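Local coordinates for putative branched-chain amino acid transport system substrate-binding protein (PDB 3TX6) that probably binds aromatic acids such as lignin-derived p-coumaric acid in the periplasm and hands them to an ABC transporter for uptake, at residues P95-A100 against V113-P118; F283-F288 against A327-V332. All blocks are in the same frame, centred on the assembly; numbering follows the deposited sequence. Where two conformers were deposited one is given.

How the interactions relate
Both contacts are buried and lie near the centre of the molecule, their own centres about 10 Å apart. Interaction 1 pairs two parallel strands of the first-lobe sheet through three backbone hydrogen bonds; interaction 2 sets helix 282-304 against the tip of the 326-328/331-333 hairpin, with no hydrogen bond directly between its segments. The two are packed together: Leu99 CD2 lies 3.5 Å from His286 O, and Gln117 NE2 makes a weak hydrogen bond to Gln330 O. Both also reach the bound 3-(4-hydroxy-phenyl)pyruvic acid, but interaction 1 offers it mainly apolar surface, whereas interaction 2 supplies a histidine hydrogen-bonded to its phenol oxygen.

Interaction 1: P95-A100 against V113-P118; sequences PHIALA and VAMPQP. With ENO (3-(4-hydroxy-phenyl)pyruvic acid), chain D.
Ile97 pairs with Val113 and Ala98 with Ala114 as neighbouring parallel strands, and their side chains alternate between the two faces of the sheet. Val113 N is hydrogen-bonded to His96 O at 3.0 Å. Ala98 N then bonds to Val113 O at 2.8 Å, and Met115 N closes the ladder on Ala98 O. On one face, Ile97 and Val113 lie side by side, CG1 to CG2 3.9 Å. Ile97 CG2, anti to its own backbone N (CG1 at chi1 -62°), reaches CG of Met115, present as selenomethionine, and the two side chains pass at a slant. On the opposite face the methyls of Ala98 and Ala114 lie next to each other, CB to CB 4.1 Å. The His96 ring is held by hydrogen bonds from ND1 to Ser112 OG and from NE2 to Gly75 O. Past the ladder, the ring of Pro116 can be followed round. CB of Pro116 lies 3.4 Å from the phenol oxygen O3 of the bound ligand. CG of Pro116 rests on Leu99 O, and its CD packs against Ala98 O. Ala100 CB approaches the ligand's keto oxygen O4 at 3.5 Å. The contact belongs to a beta-alpha-beta unit of the type I periplasmic-binding-protein fold. Its chemistry implies a division of labour: backbone bonds hold the strands in register, while Pro116 and Ala100 offer carbon to O3 and O4, leaving the polar grip to other residues, such as His286 at O3.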
ATOM      1  N   PRO A  95     -12.507 -10.477 -10.028  1.00 12.66           N
ATOM      2  CA  PRO A  95     -11.335  -9.611  -9.958  1.00 11.24           C
ATOM      3  C   PRO A  95     -11.190  -8.987  -8.584  1.00 12.29           C
ATOM      4  O   PRO A  95     -12.157  -8.456  -8.012  1.00 12.88           O
ATOM      5  CB  PRO A  95     -11.607  -8.545 -11.018  1.00 13.32           C
ATOM      6  CG  PRO A  95     -12.489  -9.273 -12.025  1.00 14.65           C
ATOM      7  CD  PRO A  95     -13.351 -10.171 -11.200  1.00 13.83           C
ATOM      8  N   HIS A  96      -9.956  -8.986  -8.104  1.00 12.28           N
ATOM      9  CA  HIS A  96      -9.607  -8.430  -6.809  1.00 11.90           C
ATOM     10  C   HIS A  96      -8.508  -7.431  -6.961  1.00 11.88           C
ATOM     11  O   HIS A  96      -7.427  -7.751  -7.478  1.00 12.22           O
ATOM     12  CB  HIS A  96      -9.158  -9.592  -5.899  1.00 11.09           C
ATOM     13  CG  HIS A  96      -8.513  -9.136  -4.627  1.00 12.14           C
ATOM     14  ND1 HIS A  96      -7.434  -9.774  -4.077  1.00 12.16           N
ATOM     15  CD2 HIS A  96      -8.826  -8.066  -3.774  1.00 13.45           C
ATOM     16  CE1 HIS A  96      -7.078  -9.124  -2.952  1.00 14.01           C
ATOM     17  NE2 HIS A  96      -7.920  -8.077  -2.770  1.00 13.39           N
ATOM     18  N   ILE A  97      -8.756  -6.197  -6.507  1.00 13.11           N
ATOM     19  CA  ILE A  97      -7.706  -5.192  -6.448  1.00 12.10           C
ATOM     20  C   ILE A  97      -7.297  -5.004  -4.974  1.00 13.20           C
ATOM     21  O   ILE A  97      -8.087  -4.511  -4.136  1.00 12.15           O
ATOM     22  CB  ILE A  97      -8.152  -3.843  -7.055  1.00 12.05           C
ATOM     23  CG1 ILE A  97      -8.500  -4.006  -8.522  1.00 13.46           C
ATOM     24  CG2 ILE A  97      -7.045  -2.844  -6.906  1.00 14.00           C
ATOM     25  CD1 ILE A  97      -9.124  -2.777  -9.200  1.00 14.66           C
ATOM     26  N   ALA A  98      -6.101  -5.494  -4.650  1.00 12.69           N
ATOM     27  CA  ALA A  98      -5.546  -5.445  -3.308  1.00 13.49           C
ATOM     28  C   ALA A  98      -5.138  -4.023  -2.954  1.00 12.07           C
ATOM     29  O   ALA A  98      -4.504  -3.348  -3.768  1.00 12.73           O
ATOM     30  CB  ALA A  98      -4.376  -6.429  -3.167  1.00 15.41           C
ATOM     31  N   LEU A  99      -5.390  -3.646  -1.691  1.00 12.34           N
ATOM     32  CA  LEU A  99      -5.013  -2.325  -1.174  1.00 13.24           C
ATOM     33  C   LEU A  99      -3.857  -2.397  -0.137  1.00 12.74           C
ATOM     34  O   LEU A  99      -3.498  -1.377   0.445  1.00 15.31           O
ATOM     35  CB  LEU A  99      -6.241  -1.590  -0.635  1.00 15.43           C
ATOM     36  CG  LEU A  99      -7.406  -1.380  -1.601  1.00 14.20           C
ATOM     37  CD1 LEU A  99      -8.571  -0.613  -0.920  1.00 14.56           C
ATOM     38  CD2 LEU A  99      -7.007  -0.703  -2.926  1.00 14.32           C
ATOM     39  N   ALA A 100      -3.266  -3.584   0.024  1.00 13.44           N
ATOM     40  CA  ALA A 100      -2.066  -3.831   0.821  1.00 13.85           C
ATOM     41  C   ALA A 100      -1.187  -4.760   0.031  1.00 14.39           C
ATOM     42  O   ALA A 100      -1.687  -5.504  -0.779  1.00 15.55           O
ATOM     43  CB  ALA A 100      -2.404  -4.490   2.146  1.00 14.94           C
ATOM     44  N   VAL A 113      -4.714  -8.443  -8.464  1.00 12.38           N
ATOM     45  CA  VAL A 113      -3.648  -7.490  -8.699  1.00 13.02           C
ATOM     46  C   VAL A 113      -3.507  -6.633  -7.433  1.00 12.40           C
ATOM     47  O   VAL A 113      -4.388  -6.637  -6.580  1.00 13.31           O
ATOM     48  CB  VAL A 113      -3.924  -6.587  -9.912  1.00 13.18           C
ATOM     49  CG1 VAL A 113      -3.948  -7.415 -11.200  1.00 14.90           C
ATOM     50  CG2 VAL A 113      -5.192  -5.747  -9.772  1.00 14.16           C
ATOM     51  N   ALA A 114      -2.428  -5.864  -7.356  1.00 13.20           N
ATOM     52  CA  ALA A 114      -2.166  -5.011  -6.182  1.00 11.99           C
ATOM     53  C   ALA A 114      -1.894  -3.556  -6.555  1.00 14.35           C
ATOM     54  O   ALA A 114      -1.141  -3.291  -7.465  1.00 15.62           O
ATOM     55  CB  ALA A 114      -1.039  -5.569  -5.354  1.00 15.15           C
HETATM   56  N   MSE A 115      -2.470  -2.638  -5.795  0.50 13.60           N
HETATM   57  CA  MSE A 115      -2.170  -1.222  -5.958  0.50 14.92           C
HETATM   58  C   MSE A 115      -0.885  -0.791  -5.252  0.50 13.09           C
HETATM   59  O   MSE A 115      -0.120  -0.012  -5.809  0.50 13.80           O
HETATM   60  CB  MSE A 115      -3.374  -0.387  -5.543  0.50 15.59           C
HETATM   61  CG  MSE A 115      -4.630  -0.817  -6.308  0.50 21.50           C
HETATM   62 SE   MSE A 115      -4.413  -0.872  -8.291  0.50 24.76          SE
HETATM   63  CE  MSE A 115      -4.254   1.053  -8.445  0.50 16.55           C
ATOM     64  N   PRO A 116      -0.639  -1.233  -4.007  1.00 14.50           N
ATOM     65  CA  PRO A 116       0.612  -0.785  -3.346  1.00 14.58           C
ATOM     66  C   PRO A 116       1.865  -1.213  -4.087  1.00 14.11           C
ATOM     67  O   PRO A 116       1.892  -2.258  -4.740  1.00 15.79           O
ATOM     68  CB  PRO A 116       0.540  -1.422  -1.961  1.00 14.63           C
ATOM     69  CG  PRO A 116      -0.923  -1.620  -1.740  1.00 14.62           C
ATOM     70  CD  PRO A 116      -1.423  -2.072  -3.106  1.00 13.58           C
ATOM     71  N   GLN A 117       2.906  -0.387  -3.988  1.00 14.36           N
ATOM     72  CA  GLN A 117       4.164  -0.721  -4.540  1.00 14.77           C
ATOM     73  C   GLN A 117       4.688  -2.048  -3.952  1.00 14.79           C
ATOM     74  O   GLN A 117       4.596  -2.277  -2.756  1.00 15.44           O
ATOM     75  CB  GLN A 117       5.184   0.377  -4.261  1.00 16.96           C
ATOM     76  CG  GLN A 117       4.861   1.710  -4.947  1.00 15.75           C
ATOM     77  CD  GLN A 117       3.806   2.552  -4.246  1.00 14.66           C
ATOM     78  OE1 GLN A 117       3.336   2.192  -3.169  1.00 16.95           O
ATOM     79  NE2 GLN A 117       3.461   3.712  -4.844  1.00 17.42           N
ATOM     80  N   PRO A 118       5.240  -2.926  -4.819  1.00 16.14           N
ATOM     81  CA  PRO A 118       5.834  -4.157  -4.329  1.00 16.46           C
ATOM     82  C   PRO A 118       7.031  -3.891  -3.473  1.00 15.13           C
ATOM     83  O   PRO A 118       7.757  -2.901  -3.676  1.00 16.81           O
ATOM     84  CB  PRO A 118       6.181  -4.920  -5.607  1.00 18.08           C
ATOM     85  CG  PRO A 118       6.392  -3.887  -6.637  1.00 16.44           C
ATOM     86  CD  PRO A 118       5.436  -2.760  -6.268  1.00 15.59           C
TER
HETATM   87  O4  ENO D 386       0.422  -4.210   4.166  1.00 19.20           O
HETATM   88  C9  ENO D 386      -0.263  -0.987   3.285  1.00 16.67           C
HETATM   89  C8  ENO D 386      -0.186  -0.242   2.127  1.00 17.51           C
HETATM   90  C7  ENO D 386       1.055   0.154   1.602  1.00 17.59           C
HETATM   91  C6  ENO D 386       2.203  -0.302   2.220  1.00 16.77           C
HETATM   92  C5  ENO D 386       2.141  -1.038   3.399  1.00 18.95           C
HETATM   93  C4  ENO D 386       0.898  -1.406   3.943  1.00 16.72           C
HETATM   94  O3  ENO D 386       1.073   0.882   0.419  1.00 25.70           O
HETATM   95  C3  ENO D 386       0.813  -2.142   5.250  1.00 20.31           C
HETATM   96  C2  ENO D 386       0.648  -3.613   5.232  1.00 19.53           C
HETATM   97  C1  ENO D 386       0.636  -4.298   6.517  1.00 19.53           C
HETATM   98  O2  ENO D 386       0.442  -5.531   6.514  1.00 18.36           O
HETATM   99  O1  ENO D 386       0.822  -3.661   7.596  1.00 20.01           O

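Interaction 2: F283-F288 against A327-V332; sequences FAAHSF and AASQGV. With ENO (3-(4-hydroxy-phenyl)pyruvic acid), chain D.
NE2 of His286, a residue that also meets Gln330 across the contact, lies 2.6 Å from the phenol oxygen O3 of the bound 3-(4-hydroxy-phenyl)pyruvic acid. This is a hydrogen bond in which either partner could be the donor, and O3 sits near the imidazole plane at its edge. Phe283, one helical turn earlier, brings its ring edge to the ligand ring, CE1 to C8 3.8 Å. The side chain of Gln330 crosses that of His286 at about a right angle, its NE2 packing 3.7 Å from His286 CE1 without a hydrogen bond and the amide turned 34° from the imidazole. Gln330 OE1 is taken by Val248 N, and NE2 makes a weak hydrogen bond to Gln282 OE1. An alanine in place of His286 would probably leave the phenol oxygen without this partner and open a gap between the ligand and the Gln330 amide. Ala285 CB packs against both turn residues, 3.3 Å from Ser329 OG. Gln330 CG lies 3.5 Å from Ala285 CB. Ser329 OG, between its backbone N and carbonyl carbon (chi1 70°), is hydrogen-bonded to OD1 of Asp289, on helix 282-304, while OD2 takes Gln330 N, tying the turn to the helix. Ser329 and Gln330 form the tip of the hairpin 326-328/331-333, which rests on helix 282-304 beside helix 261-275, whose Leu267 packs on Ala285 and Phe288, while helix 21-29 borders Phe283.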
ATOM      1  N   PHE A 283      -2.366   5.809   1.663  1.00 14.91           N
ATOM      2  CA  PHE A 283      -3.478   4.836   1.732  1.00 13.30           C
ATOM      3  C   PHE A 283      -4.723   5.298   0.973  1.00 12.27           C
ATOM      4  O   PHE A 283      -5.305   4.544   0.169  1.00 14.18           O
ATOM      5  CB  PHE A 283      -3.760   4.522   3.218  1.00 13.46           C
ATOM      6  CG  PHE A 283      -2.486   4.240   3.945  1.00 14.10           C
ATOM      7  CD1 PHE A 283      -1.746   3.145   3.602  1.00 17.10           C
ATOM      8  CD2 PHE A 283      -1.978   5.118   4.913  1.00 16.14           C
ATOM      9  CE1 PHE A 283      -0.509   2.926   4.165  1.00 16.84           C
ATOM     10  CE2 PHE A 283      -0.739   4.885   5.506  1.00 18.21           C
ATOM     11  CZ  PHE A 283       0.004   3.775   5.129  1.00 18.37           C
ATOM     12  N   ALA A 284      -5.101   6.572   1.167  1.00 13.90           N
ATOM     13  CA  ALA A 284      -6.207   7.163   0.398  1.00 15.23           C
ATOM     14  C   ALA A 284      -5.982   6.904  -1.122  1.00 13.72           C
ATOM     15  O   ALA A 284      -6.908   6.667  -1.878  1.00 14.50           O
ATOM     16  CB  ALA A 284      -6.317   8.652   0.659  1.00 15.47           C
ATOM     17  N   ALA A 285      -4.727   7.061  -1.545  1.00 13.68           N
ATOM     18  CA  ALA A 285      -4.346   6.940  -2.919  1.00 13.94           C
ATOM     19  C   ALA A 285      -4.613   5.550  -3.470  1.00 13.45           C
ATOM     20  O   ALA A 285      -4.899   5.426  -4.663  1.00 13.74           O
ATOM     21  CB  ALA A 285      -2.886   7.348  -3.080  1.00 16.04           C
ATOM     22  N   HIS A 286      -4.498   4.504  -2.660  1.00 15.00           N
ATOM     23  CA  HIS A 286      -4.718   3.158  -3.197  1.00 13.66           C
ATOM     24  C   HIS A 286      -6.155   2.921  -3.589  1.00 14.14           C
ATOM     25  O   HIS A 286      -6.389   2.336  -4.648  1.00 14.20           O
ATOM     26  CB  HIS A 286      -4.222   2.063  -2.267  1.00 15.40           C
ATOM     27  CG  HIS A 286      -2.761   2.127  -1.965  1.00 16.45           C
ATOM     28  ND1 HIS A 286      -1.798   2.424  -2.894  1.00 17.70           N
ATOM     29  CD2 HIS A 286      -2.097   1.906  -0.763  1.00 16.84           C
ATOM     30  CE1 HIS A 286      -0.580   2.374  -2.285  1.00 17.38           C
ATOM     31  NE2 HIS A 286      -0.763   2.066  -0.997  1.00 20.53           N
ATOM     32  N   SER A 287      -7.125   3.324  -2.762  1.00 14.43           N
ATOM     33  CA  SER A 287      -8.516   3.190  -3.180  1.00 15.99           C
ATOM     34  C   SER A 287      -8.854   4.119  -4.361  1.00 14.74           C
ATOM     35  O   SER A 287      -9.497   3.702  -5.323  1.00 14.70           O
ATOM     36  CB  SER A 287      -9.531   3.326  -2.033  1.00 17.45           C
ATOM     37  OG  SER A 287      -9.366   4.527  -1.456  1.00 19.57           O
ATOM     38  N   PHE A 288      -8.381   5.360  -4.326  1.00 13.68           N
ATOM     39  CA  PHE A 288      -8.553   6.281  -5.444  1.00 15.18           C
ATOM     40  C   PHE A 288      -8.011   5.669  -6.746  1.00 14.36           C
ATOM     41  O   PHE A 288      -8.671   5.700  -7.784  1.00 15.73           O
ATOM     42  CB  PHE A 288      -7.871   7.604  -5.121  1.00 15.40           C
ATOM     43  CG  PHE A 288      -8.014   8.653  -6.168  1.00 15.32           C
ATOM     44  CD1 PHE A 288      -9.119   9.498  -6.164  1.00 16.24           C
ATOM     45  CD2 PHE A 288      -7.039   8.858  -7.114  1.00 15.34           C
ATOM     46  CE1 PHE A 288      -9.251  10.501  -7.078  1.00 17.82           C
ATOM     47  CE2 PHE A 288      -7.169   9.891  -8.033  1.00 16.79           C
ATOM     48  CZ  PHE A 288      -8.283  10.690  -8.021  1.00 19.25           C
ATOM     49  N   ALA A 327      -2.473   5.338 -15.801  1.00 15.66           N
ATOM     50  CA  ALA A 327      -1.954   6.420 -14.988  1.00 15.40           C
ATOM     51  C   ALA A 327      -2.768   6.591 -13.719  1.00 19.24           C
ATOM     52  O   ALA A 327      -3.978   6.663 -13.775  1.00 23.32           O
ATOM     53  CB  ALA A 327      -1.837   7.721 -15.770  1.00 20.72           C
ATOM     54  N   ALA A 328      -2.095   6.616 -12.573  1.00 17.25           N
ATOM     55  CA  ALA A 328      -2.784   6.831 -11.277  1.00 15.79           C
ATOM     56  C   ALA A 328      -1.893   7.658 -10.367  1.00 15.53           C
ATOM     57  O   ALA A 328      -0.769   8.035 -10.745  1.00 15.77           O
ATOM     58  CB  ALA A 328      -3.174   5.492 -10.628  1.00 18.61           C
ATOM     59  N   SER A 329      -2.389   7.991  -9.187  1.00 15.96           N
ATOM     60  CA  SER A 329      -1.623   8.889  -8.303  1.00 16.50           C
ATOM     61  C   SER A 329      -0.334   8.257  -7.781  1.00 13.46           C
ATOM     62  O   SER A 329       0.664   8.961  -7.518  1.00 16.58           O
ATOM     63  CB  SER A 329      -2.477   9.391  -7.134  1.00 15.64           C
ATOM     64  OG  SER A 329      -2.743   8.368  -6.228  1.00 16.83           O
ATOM     65  N   GLN A 330      -0.318   6.922  -7.661  1.00 15.25           N
ATOM     66  CA  GLN A 330       0.833   6.222  -7.071  1.00 15.32           C
ATOM     67  C   GLN A 330       1.808   5.592  -8.068  1.00 15.90           C
ATOM     68  O   GLN A 330       2.822   5.036  -7.650  1.00 16.88           O
ATOM     69  CB  GLN A 330       0.318   5.157  -6.089  1.00 16.12           C
ATOM     70  CG  GLN A 330      -0.393   5.765  -4.883  1.00 16.69           C
ATOM     71  CD  GLN A 330       0.598   6.309  -3.869  1.00 15.56           C
ATOM     72  OE1 GLN A 330       1.467   7.118  -4.244  1.00 17.31           O
ATOM     73  NE2 GLN A 330       0.524   5.868  -2.596  1.00 15.54           N
ATOM     74  N   GLY A 331       1.476   5.643  -9.358  1.00 16.24           N
ATOM     75  CA  GLY A 331       2.284   4.977 -10.352  1.00 16.74           C
ATOM     76  C   GLY A 331       1.581   4.841 -11.678  1.00 15.60           C
ATOM     77  O   GLY A 331       0.421   5.292 -11.813  1.00 17.03           O
ATOM     78  N   VAL A 332       2.271   4.176 -12.615  1.00 16.27           N
ATOM     79  CA  VAL A 332       1.733   3.918 -13.938  1.00 16.88           C
ATOM     80  C   VAL A 332       1.728   2.398 -14.032  1.00 15.73           C
ATOM     81  O   VAL A 332       2.799   1.772 -14.025  1.00 16.15           O
ATOM     82  CB  VAL A 332       2.551   4.568 -15.058  1.00 16.40           C
ATOM     83  CG1 VAL A 332       1.937   4.206 -16.405  1.00 18.55           C
ATOM     84  CG2 VAL A 332       2.667   6.103 -14.795  1.00 18.09           C
TER
HETATM   85  O4  ENO D 386       0.422  -4.210   4.166  1.00 19.20           O
HETATM   86  C9  ENO D 386      -0.263  -0.987   3.285  1.00 16.67           C
HETATM   87  C8  ENO D 386      -0.186  -0.242   2.127  1.00 17.51           C
HETATM   88  C7  ENO D 386       1.055   0.154   1.602  1.00 17.59           C
HETATM   89  C6  ENO D 386       2.203  -0.302   2.220  1.00 16.77           C
HETATM   90  C5  ENO D 386       2.141  -1.038   3.399  1.00 18.95           C
HETATM   91  C4  ENO D 386       0.898  -1.406   3.943  1.00 16.72           C
HETATM   92  O3  ENO D 386       1.073   0.882   0.419  1.00 25.70           O
HETATM   93  C3  ENO D 386       0.813  -2.142   5.250  1.00 20.31           C
HETATM   94  C2  ENO D 386       0.648  -3.613   5.232  1.00 19.53           C
HETATM   95  C1  ENO D 386       0.636  -4.298   6.517  1.00 19.53           C
HETATM   96  O2  ENO D 386       0.442  -5.531   6.514  1.00 18.36           O
HETATM   97  O1  ENO D 386       0.822  -3.661   7.596  1.00 20.01           O